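Xylose isomerase domain protein (PDB 3U0H) probably acts as an isomerase, folded as a TIM barrel of the xylose isomerase-like kind. Local coordinates at residues 7-12 with 246-251; 28-33 with 267-272; 70-75 with 122-127; 66-71 with 84-89. All coordinates share one frame; numbering follows the deposited sequence.

Contact 1: 7-12 with 246-251; sequences CLHPTL and PVAAEV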
# COMPACT_ATOMS: atom_id res chain seq x y z
N CYS A 7 24.06 -0.55 27.10
CA CYS A 7 23.79 0.77 26.58
C CYS A 7 23.51 1.66 27.77
O CYS A 7 22.77 1.29 28.68
CB CYS A 7 22.58 0.75 25.63
SG CYS A 7 22.11 2.45 25.06
N LEU A 8 24.08 2.84 27.80
CA LEU A 8 23.88 3.75 28.93
C LEU A 8 22.56 4.50 28.74
O LEU A 8 22.16 4.87 27.63
CB LEU A 8 25.04 4.69 29.05
CG LEU A 8 25.06 5.55 30.32
CD1 LEU A 8 25.37 4.72 31.57
CD2 LEU A 8 26.05 6.68 30.14
N HIS A 9 21.86 4.68 29.84
CA HIS A 9 20.62 5.42 29.86
C HIS A 9 20.64 6.59 30.87
O HIS A 9 21.14 6.43 31.97
CB HIS A 9 19.53 4.48 30.26
CG HIS A 9 18.19 5.01 29.98
ND1 HIS A 9 17.51 5.71 30.88
CD2 HIS A 9 17.41 4.95 28.83
CE1 HIS A 9 16.32 6.10 30.32
NE2 HIS A 9 16.26 5.63 29.08
N PRO A 10 20.05 7.74 30.53
CA PRO A 10 20.10 8.95 31.36
C PRO A 10 19.71 8.81 32.84
O PRO A 10 20.32 9.45 33.73
CB PRO A 10 19.08 9.86 30.68
CG PRO A 10 19.06 9.41 29.26
CD PRO A 10 19.20 7.93 29.33
N THR A 11 18.70 7.96 33.10
CA THR A 11 18.27 7.67 34.48
C THR A 11 19.31 7.01 35.32
O THR A 11 19.20 7.01 36.52
CB THR A 11 17.09 6.70 34.51
OG1 THR A 11 17.50 5.46 33.93
CG2 THR A 11 15.88 7.28 33.75
N LEU A 12 20.30 6.38 34.73
CA LEU A 12 21.32 5.75 35.56
C LEU A 12 22.23 6.72 36.24
O LEU A 12 22.78 6.40 37.27
CB LEU A 12 22.19 4.80 34.72
CG LEU A 12 21.93 3.34 34.92
CD1 LEU A 12 23.11 2.55 34.37
CD2 LEU A 12 21.74 3.11 36.40
N PRO A 246 21.60 -3.00 21.39
CA PRO A 246 21.78 -2.42 22.71
C PRO A 246 20.72 -2.80 23.69
O PRO A 246 19.51 -2.91 23.34
CB PRO A 246 21.69 -0.91 22.44
CG PRO A 246 20.90 -0.80 21.17
CD PRO A 246 21.43 -1.95 20.37
N VAL A 247 21.17 -2.97 24.90
CA VAL A 247 20.31 -3.22 26.05
C VAL A 247 20.53 -2.10 27.05
O VAL A 247 21.58 -2.02 27.70
CB VAL A 247 20.69 -4.56 26.66
CG1 VAL A 247 19.88 -4.87 27.89
CG2 VAL A 247 20.59 -5.67 25.60
N ALA A 248 19.52 -1.25 27.19
CA ALA A 248 19.63 -0.07 28.05
C ALA A 248 19.06 -0.28 29.43
O ALA A 248 17.95 -0.79 29.56
CB ALA A 248 18.97 1.11 27.41
N ALA A 249 19.80 0.14 30.45
CA ALA A 249 19.30 0.09 31.82
C ALA A 249 18.45 1.33 32.11
O ALA A 249 18.97 2.34 32.63
CB ALA A 249 20.44 -0.01 32.80
N GLU A 250 17.17 1.28 31.73
CA GLU A 250 16.16 2.31 32.09
C GLU A 250 15.68 2.03 33.52
O GLU A 250 14.85 1.13 33.74
CB GLU A 250 14.96 2.38 31.12
CG GLU A 250 13.99 3.57 31.44
CD GLU A 250 12.79 3.74 30.50
OE1 GLU A 250 11.87 2.88 30.45
OE2 GLU A 250 12.72 4.79 29.82
N VAL A 251 16.21 2.78 34.49
CA VAL A 251 15.89 2.59 35.90
C VAL A 251 15.14 3.82 36.40
O VAL A 251 15.73 4.67 37.04
CB VAL A 251 17.14 2.27 36.73
CG1 VAL A 251 16.78 2.11 38.20
CG2 VAL A 251 17.77 0.97 36.21
O HOH W 1 14.08 5.73 27.87
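Cys7 and Ala248 pair in parallel where the first strand of the TIM barrel meets the last, the seam that closes the eight-stranded cylinder. The packing here is close. Cys7 N donates to Val247 O at 2.9 Å, and Cys7 CB lies 3.7 Å from Pro246 CB. Further along, His9 CB sits only 3.2 Å from Ala249 O, the carbonyl of a residue that centres an inverse gamma turn, while Leu12 CD1 touches Ala249 CB at 4.0 Å. The looser side is round the end of Glu250, which is partly exposed and where a water takes part. CG of His9 is anti to the backbone N (chi1 -165°), and the imidazole lies beneath Glu250 CB, which stands 4.0 Å from the ring centroid in a CH-pi contact. The carboxylate plane is turned 86° from the ring, and the water donates to Glu250 OE2 and also sits by His9 NE2. An alanine in place of His9 would probably leave Glu250 CB without its aromatic face, the water without its link to NE2 and Thr11 OG1 without its imidazole partner. A bound ethanediol near His9 is consistent with a pocket at this end of the barrel. At the ring's edge, ND1 and Thr11 OG1 are hydrogen-bonded at 3.1 Å, and the same OG1 accepts from Val251 N at 3.0 Å.

Contact 2: 28-33 with 267-272; sequences TGYRYV and LVRERL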
# COMPACT_ATOMS: atom_id res chain seq x y z
N THR A 28 33.12 5.42 31.23
CA THR A 28 32.72 4.17 31.89
C THR A 28 32.72 2.97 30.91
O THR A 28 32.23 1.90 31.25
CB THR A 28 31.39 4.29 32.69
OG1 THR A 28 30.36 4.84 31.86
CG2 THR A 28 31.54 5.14 33.99
N GLY A 29 33.31 3.15 29.71
CA GLY A 29 33.55 2.07 28.78
C GLY A 29 32.33 1.66 27.92
O GLY A 29 32.34 0.56 27.37
N TYR A 30 31.29 2.50 27.82
CA TYR A 30 30.19 2.18 26.89
C TYR A 30 30.50 2.65 25.47
O TYR A 30 31.32 3.57 25.27
CB TYR A 30 28.90 2.86 27.29
CG TYR A 30 28.23 2.38 28.53
CD1 TYR A 30 28.63 2.83 29.76
CD2 TYR A 30 27.17 1.54 28.48
CE1 TYR A 30 28.01 2.42 30.92
CE2 TYR A 30 26.53 1.12 29.65
CZ TYR A 30 26.96 1.57 30.87
OH TYR A 30 26.37 1.17 32.07
N ARG A 31 29.84 2.03 24.50
CA ARG A 31 29.84 2.47 23.09
C ARG A 31 28.41 2.95 22.71
O ARG A 31 28.22 4.01 22.13
CB ARG A 31 30.33 1.30 22.20
CG ARG A 31 30.07 1.40 20.71
CD ARG A 31 30.44 0.07 20.01
NE ARG A 31 29.70 -0.12 18.75
CZ ARG A 31 29.67 -1.23 18.02
NH1 ARG A 31 30.36 -2.32 18.40
NH2 ARG A 31 28.97 -1.26 16.89
N TYR A 32 27.40 2.17 23.07
CA TYR A 32 26.01 2.58 22.85
C TYR A 32 25.50 3.55 23.94
O TYR A 32 25.59 3.25 25.15
CB TYR A 32 25.09 1.37 22.82
CG TYR A 32 25.00 0.67 21.48
CD1 TYR A 32 24.41 1.29 20.37
CD2 TYR A 32 25.49 -0.62 21.34
CE1 TYR A 32 24.32 0.61 19.16
CE2 TYR A 32 25.41 -1.31 20.12
CZ TYR A 32 24.83 -0.71 19.04
OH TYR A 32 24.79 -1.45 17.87
N VAL A 33 24.95 4.70 23.51
CA VAL A 33 24.25 5.62 24.41
C VAL A 33 22.83 5.92 23.94
O VAL A 33 22.58 6.15 22.75
CB VAL A 33 25.00 6.92 24.64
CG1 VAL A 33 26.22 6.63 25.50
CG2 VAL A 33 25.35 7.60 23.33
N LEU A 267 29.22 -0.16 37.19
CA LEU A 267 28.67 -1.37 37.82
C LEU A 267 27.64 -2.10 36.95
O LEU A 267 27.64 -3.32 36.85
CB LEU A 267 28.04 -1.06 39.18
CG LEU A 267 27.75 -2.31 40.03
CD1 LEU A 267 29.00 -3.16 40.25
CD2 LEU A 267 27.13 -1.90 41.37
N VAL A 268 26.75 -1.37 36.32
CA VAL A 268 25.70 -2.01 35.52
C VAL A 268 26.27 -2.53 34.16
O VAL A 268 25.85 -3.57 33.66
CB VAL A 268 24.50 -1.03 35.33
CG1 VAL A 268 23.43 -1.61 34.39
CG2 VAL A 268 23.92 -0.67 36.69
N ARG A 269 27.21 -1.79 33.56
CA ARG A 269 27.95 -2.29 32.37
C ARG A 269 28.53 -3.66 32.66
O ARG A 269 28.34 -4.55 31.85
CB ARG A 269 29.15 -1.41 31.99
CG ARG A 269 29.40 -1.36 30.50
CD ARG A 269 30.80 -1.68 30.05
NE ARG A 269 31.79 -1.08 30.90
CZ ARG A 269 32.71 -1.73 31.60
NH1 ARG A 269 33.51 -1.01 32.37
NH2 ARG A 269 32.86 -3.04 31.57
N GLU A 270 29.27 -3.77 33.78
CA GLU A 270 29.84 -5.04 34.28
C GLU A 270 28.77 -6.04 34.53
O GLU A 270 28.85 -7.17 34.13
CB GLU A 270 30.59 -4.86 35.60
CG GLU A 270 32.00 -4.34 35.44
CD GLU A 270 32.58 -3.73 36.74
OE1 GLU A 270 32.18 -4.11 37.88
OE2 GLU A 270 33.44 -2.83 36.59
N ARG A 271 27.75 -5.62 35.23
CA ARG A 271 26.68 -6.53 35.49
C ARG A 271 26.00 -7.06 34.21
O ARG A 271 25.65 -8.24 34.13
CB ARG A 271 25.69 -5.87 36.39
CG ARG A 271 26.20 -5.82 37.82
CD ARG A 271 25.11 -5.22 38.68
NE ARG A 271 25.40 -5.13 40.11
CZ ARG A 271 24.46 -4.87 41.02
NH1 ARG A 271 23.19 -4.67 40.65
NH2 ARG A 271 24.80 -4.77 42.30
N LEU A 272 25.84 -6.21 33.21
CA LEU A 272 25.14 -6.63 31.98
C LEU A 272 26.03 -7.46 31.07
O LEU A 272 25.54 -8.39 30.46
CB LEU A 272 24.59 -5.42 31.21
CG LEU A 272 23.44 -4.69 31.91
CD1 LEU A 272 22.77 -3.72 30.97
CD2 LEU A 272 22.46 -5.70 32.51
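Tyr30 and Arg269 run past each other in opposite directions, the aliphatic half of the arginine lying over the phenol. Arg269 CG is centred above one ring face, 3.9 Å from the centroid in a CH-pi contact, and CB lies 3.8 Å from Tyr30 OH. That hydroxyl is hydrogen-bonded to Ala265 O, one turn earlier in the same helix. Beyond CG the arginine bends at chi2 and again at chi3 (-41°), and its guanidinium plane stands 74° from the ring. NE then donates to Thr28 O at 3.0 Å, a nearly straight bond lying in both the carbonyl and guanidinium planes; NH1 adds a weak, longer bond to the same oxygen. NH2 forms a salt bridge with Glu273. An alanine here would probably uncover that face of the Tyr30 ring, deprive Thr28 O of both donors from this helix and leave Glu273 without this charged partner. The carbonyl so gripped belongs to the first residue to leave helix 18-27. Gly29, with positive phi, is the C-prime residue of the Schellman motif that ends that helix, and the C-terminal helix 261-280 packs on this helix end on the outside of the alpha/beta barrel.

Contact 3: 70-75 with 122-127; sequences LNLYDS and RRIRQV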
# COMPACT_ATOMS: atom_id res chain seq x y z
N LEU A 70 7.34 13.33 18.72
CA LEU A 70 6.05 13.96 18.60
C LEU A 70 5.11 13.31 19.62
O LEU A 70 5.41 12.29 20.24
CB LEU A 70 5.49 13.79 17.19
CG LEU A 70 5.23 12.42 16.58
CD1 LEU A 70 4.07 11.63 17.19
CD2 LEU A 70 5.14 12.45 15.04
N ASN A 71 3.94 13.88 19.73
CA ASN A 71 2.98 13.48 20.71
C ASN A 71 1.85 12.89 19.89
O ASN A 71 1.20 13.59 19.09
CB ASN A 71 2.57 14.73 21.50
CG ASN A 71 1.54 14.46 22.60
OD1 ASN A 71 0.75 13.52 22.53
ND2 ASN A 71 1.54 15.35 23.62
N LEU A 72 1.60 11.60 20.12
CA LEU A 72 0.61 10.81 19.37
C LEU A 72 -0.84 11.19 19.72
O LEU A 72 -1.77 10.66 19.08
CB LEU A 72 0.81 9.31 19.61
CG LEU A 72 2.01 8.64 18.87
CD1 LEU A 72 2.32 7.30 19.52
CD2 LEU A 72 1.75 8.52 17.36
N TYR A 73 -1.00 12.07 20.71
CA TYR A 73 -2.29 12.48 21.25
C TYR A 73 -2.54 13.96 21.02
O TYR A 73 -3.53 14.47 21.51
CB TYR A 73 -2.47 12.07 22.77
CG TYR A 73 -1.94 10.66 23.03
CD1 TYR A 73 -2.70 9.56 22.72
CD2 TYR A 73 -0.63 10.44 23.45
CE1 TYR A 73 -2.22 8.27 22.91
CE2 TYR A 73 -0.12 9.15 23.63
CZ TYR A 73 -0.92 8.07 23.34
OH TYR A 73 -0.49 6.77 23.41
N ASP A 74 -1.75 14.64 20.21
CA ASP A 74 -2.01 16.06 19.93
C ASP A 74 -3.25 16.19 19.07
O ASP A 74 -3.82 15.20 18.58
CB ASP A 74 -0.85 16.72 19.21
CG ASP A 74 0.10 17.45 20.14
OD1 ASP A 74 -0.38 18.01 21.15
OD2 ASP A 74 1.32 17.48 19.90
N SER A 75 -3.70 17.44 18.94
CA SER A 75 -4.65 17.81 17.93
C SER A 75 -4.09 17.41 16.53
O SER A 75 -2.86 17.25 16.37
CB SER A 75 -4.91 19.34 18.01
OG SER A 75 -3.72 20.06 17.63
N ARG A 122 -3.95 4.59 13.43
CA ARG A 122 -3.71 5.29 12.16
C ARG A 122 -2.48 6.20 12.21
O ARG A 122 -1.78 6.36 11.24
CB ARG A 122 -4.95 6.06 11.72
CG ARG A 122 -4.78 6.86 10.43
CD ARG A 122 -4.36 8.30 10.68
NE ARG A 122 -5.24 9.09 11.57
CZ ARG A 122 -5.00 10.35 11.96
NH1 ARG A 122 -3.89 11.00 11.61
NH2 ARG A 122 -5.90 10.98 12.71
N ARG A 123 -2.23 6.82 13.34
CA ARG A 123 -1.10 7.77 13.47
C ARG A 123 0.25 7.07 13.58
O ARG A 123 1.27 7.58 13.13
CB ARG A 123 -1.32 8.66 14.70
CG ARG A 123 -2.41 9.70 14.54
CD ARG A 123 -2.56 10.58 15.76
NE ARG A 123 -3.43 11.72 15.55
CZ ARG A 123 -3.56 12.74 16.40
NH1 ARG A 123 -2.82 12.79 17.54
NH2 ARG A 123 -4.40 13.73 16.13
N ILE A 124 0.25 5.93 14.23
CA ILE A 124 1.42 5.07 14.36
C ILE A 124 1.78 4.51 13.00
O ILE A 124 2.96 4.42 12.66
CB ILE A 124 1.20 3.91 15.38
CG1 ILE A 124 1.07 4.50 16.81
CG2 ILE A 124 2.37 2.92 15.33
CD1 ILE A 124 0.85 3.51 17.96
N ARG A 125 0.76 4.18 12.21
CA ARG A 125 0.91 3.71 10.83
C ARG A 125 1.59 4.82 10.01
O ARG A 125 2.55 4.57 9.26
CB ARG A 125 -0.46 3.36 10.24
CG ARG A 125 -0.45 2.96 8.79
CD ARG A 125 -1.89 2.95 8.21
NE ARG A 125 -2.76 2.20 9.09
CZ ARG A 125 -4.07 2.37 9.33
NH1 ARG A 125 -4.78 3.28 8.72
NH2 ARG A 125 -4.64 1.56 10.24
N GLN A 126 1.04 6.03 10.11
CA GLN A 126 1.63 7.20 9.43
C GLN A 126 3.09 7.40 9.88
O GLN A 126 3.95 7.66 9.07
CB GLN A 126 0.79 8.44 9.66
CG GLN A 126 -0.53 8.47 8.89
CD GLN A 126 -1.37 9.72 9.19
OE1 GLN A 126 -1.56 10.10 10.34
NE2 GLN A 126 -1.86 10.35 8.17
N VAL A 127 3.37 7.26 11.16
CA VAL A 127 4.74 7.40 11.62
C VAL A 127 5.61 6.31 10.99
O VAL A 127 6.69 6.63 10.46
CB VAL A 127 4.80 7.38 13.13
CG1 VAL A 127 6.23 7.19 13.66
CG2 VAL A 127 4.21 8.68 13.67
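Arg123 grips Asp74 O end-on with both terminal nitrogens, NH1 at 2.8 Å and NH2 at 2.9 Å from that one oxygen. The carbonyl oxygen lies within the guanidinium plane, and the two donors reach it from the same face of its own plane. NH1 also makes a weak bond to Leu72 O at 2.8 Å, which again lies at the edge of the guanidinium. NH2 has a further, charged partner in Glu76, so the flat group is held by backbone and side chain together and its rotation is well fixed. The extended chain from CG to NE carries the charge from helix 113-131 across to the loop.

What it holds is a type I beta turn from Asn71 to Asp74, followed by Ser75 as the N-cap of helix 76-84. Inside it an Asx turn adds its own brace: Asn71 OD1 accepts from Tyr73 N at 2.9 Å. The connection after barrel strand 62-67 is thus tied to the helix that follows the next barrel strand, 100-104.

Apolar contacts lie deeper. Both methyls of Leu72 reach Ile124 CG1 at 4.1 Å, the side chains crossing at about a right angle, and Leu72 CD2 also rests 4.1 Å from Arg123 CB. One turn on, Leu70 CD2 and Val127 CG2 touch at 4.1 Å as their side chains slide past each other. Away from the loop, Arg122 forms a salt bridge with Glu167 of the third subunit.

Contact 4: 66-71 with 84-89; sequences LGLPLN and SLLPDR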
# COMPACT_ATOMS: atom_id res chain seq x y z
N LEU A 66 15.93 6.51 18.79
CA LEU A 66 15.25 7.74 18.82
C LEU A 66 13.89 7.56 19.43
O LEU A 66 12.95 7.05 18.75
CB LEU A 66 15.09 8.27 17.39
CG LEU A 66 14.14 9.46 17.15
CD1 LEU A 66 14.56 10.66 18.05
CD2 LEU A 66 14.07 9.89 15.65
N GLY A 67 13.72 8.12 20.64
CA GLY A 67 12.39 8.32 21.25
C GLY A 67 11.52 9.18 20.37
O GLY A 67 11.84 10.34 20.12
N LEU A 68 10.41 8.65 19.87
CA LEU A 68 9.57 9.37 18.87
C LEU A 68 9.37 10.84 19.18
O LEU A 68 8.74 11.16 20.16
CB LEU A 68 8.19 8.74 18.82
CG LEU A 68 7.18 9.25 17.81
CD1 LEU A 68 7.77 9.18 16.38
CD2 LEU A 68 5.93 8.35 17.97
N PRO A 69 9.86 11.76 18.35
CA PRO A 69 9.74 13.17 18.81
C PRO A 69 8.49 13.85 18.28
O PRO A 69 8.58 14.76 17.47
CB PRO A 69 10.99 13.84 18.21
CG PRO A 69 11.12 13.10 16.92
CD PRO A 69 10.80 11.64 17.23
N LEU A 70 7.34 13.33 18.72
CA LEU A 70 6.05 13.96 18.60
C LEU A 70 5.11 13.31 19.62
O LEU A 70 5.41 12.29 20.24
CB LEU A 70 5.49 13.79 17.19
CG LEU A 70 5.23 12.42 16.58
CD1 LEU A 70 4.07 11.63 17.19
CD2 LEU A 70 5.14 12.45 15.04
N ASN A 71 3.94 13.88 19.73
CA ASN A 71 2.98 13.48 20.71
C ASN A 71 1.85 12.89 19.89
O ASN A 71 1.20 13.59 19.09
CB ASN A 71 2.57 14.73 21.50
CG ASN A 71 1.54 14.46 22.60
OD1 ASN A 71 0.75 13.52 22.53
ND2 ASN A 71 1.54 15.35 23.62
N SER A 84 5.55 15.82 9.77
CA SER A 84 6.32 16.32 8.64
C SER A 84 7.74 16.58 8.95
O SER A 84 8.59 16.58 8.07
CB SER A 84 5.73 17.61 8.14
OG SER A 84 4.72 17.22 7.22
N LEU A 85 7.98 16.87 10.20
CA LEU A 85 9.29 17.15 10.67
C LEU A 85 10.01 15.87 11.06
O LEU A 85 11.21 15.92 11.32
CB LEU A 85 9.19 18.12 11.85
CG LEU A 85 8.66 19.55 11.64
CD1 LEU A 85 8.49 20.32 12.98
CD2 LEU A 85 9.55 20.33 10.64
N LEU A 86 9.32 14.71 11.10
CA LEU A 86 9.96 13.50 11.65
C LEU A 86 11.12 12.94 10.80
O LEU A 86 12.16 12.55 11.33
CB LEU A 86 8.92 12.43 11.93
CG LEU A 86 9.38 10.99 12.14
CD1 LEU A 86 10.27 10.95 13.38
CD2 LEU A 86 8.22 10.03 12.24
N PRO A 87 10.96 12.93 9.48
CA PRO A 87 12.05 12.40 8.64
C PRO A 87 13.46 13.01 8.83
O PRO A 87 14.46 12.26 9.01
CB PRO A 87 11.52 12.65 7.25
CG PRO A 87 10.05 12.47 7.40
CD PRO A 87 9.74 13.16 8.71
N ASP A 88 13.56 14.34 8.81
CA ASP A 88 14.87 14.99 9.07
C ASP A 88 15.40 14.72 10.46
O ASP A 88 16.59 14.49 10.63
CB ASP A 88 14.83 16.50 8.76
CG ASP A 88 14.73 16.80 7.22
OD1 ASP A 88 14.98 15.87 6.39
OD2 ASP A 88 14.41 17.97 6.85
N ARG A 89 14.54 14.70 11.46
CA ARG A 89 14.94 14.30 12.82
C ARG A 89 15.36 12.83 12.82
O ARG A 89 16.39 12.47 13.41
CB ARG A 89 13.83 14.53 13.86
CG ARG A 89 13.43 15.97 13.98
CD ARG A 89 12.25 16.21 14.93
NE ARG A 89 11.97 17.62 14.98
CZ ARG A 89 10.82 18.20 15.30
NH1 ARG A 89 10.77 19.51 15.31
NH2 ARG A 89 9.74 17.50 15.62
O HOH W 2 8.75 14.97 14.57
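Arg89 lies alongside Pro69, the two side chains sliding past each other in opposite directions. Arg89 CB leaves the helix toward the loop and comes 4.3 Å from Pro69 CG. CG is anti to the carbonyl carbon (chi1 -61°), and the chain then runs extended as far as NE, which brings CD to within 3.9 Å of Pro69 CG. Farther out the character changes from apolar to polar. NE has a long, weak ion pair with Glu41, and one face of the guanidinium is covered by Leu85 CB, centred above it. At the tip, NH2 stands 3.5 Å from Pro69 O, obliquely placed. A water joins the two: it accepts from Arg89 NH2 at 2.9 Å and donates to Pro69 O, also at 2.9 Å. The strongest partner of NH2 is Glu82, with which it forms a salt bridge, so the arginine links the end of helix 76-84 to the loop.

On the apolar side Leu86 crosses Pro69 at about a right angle, its CD1 3.9 Å from Pro69 CD. Its other methyl, CD2, lies 4.3 Å from Leu68 CD1, and Val127 of helix 113-131 packs against both leucines. On the strand itself, Leu66 CD2 approaches Arg89 O at 4.1 Å, with Phe37 touching Leu66, Pro69 and Arg89 alike. Pro69 centres an inverse gamma turn that bends the chain as it leaves strand 62-67. Such packing of a strand end and its exit loop against helix 86-95, the second of two helices before the next barrel strand, is that of a beta-alpha unit of a TIM barrel.

From the N terminus, strand 5-8 opens contact 1 and residues 28-33 open contact 2, both left waiting for partners near the C terminus. The loop after strand 62-67 then serves twice: contact 4 closes first, with 84-89, and contact 3 soon after, with 122-127. They share Leu70 and Asn71, meet through Val127, and nest inside the long loops of contacts 1 and 2. Those loops cross, since 246-251 returns to strand 5-8 before 267-272 reaches 28-33. Contacts 1 and 2 join the last strand and helix to the start of the barrel, whereas contacts 3 and 4, whose centres are about 10 Å apart, tie the end of strand 62-67 and its loop to helices 86-95 and 113-131.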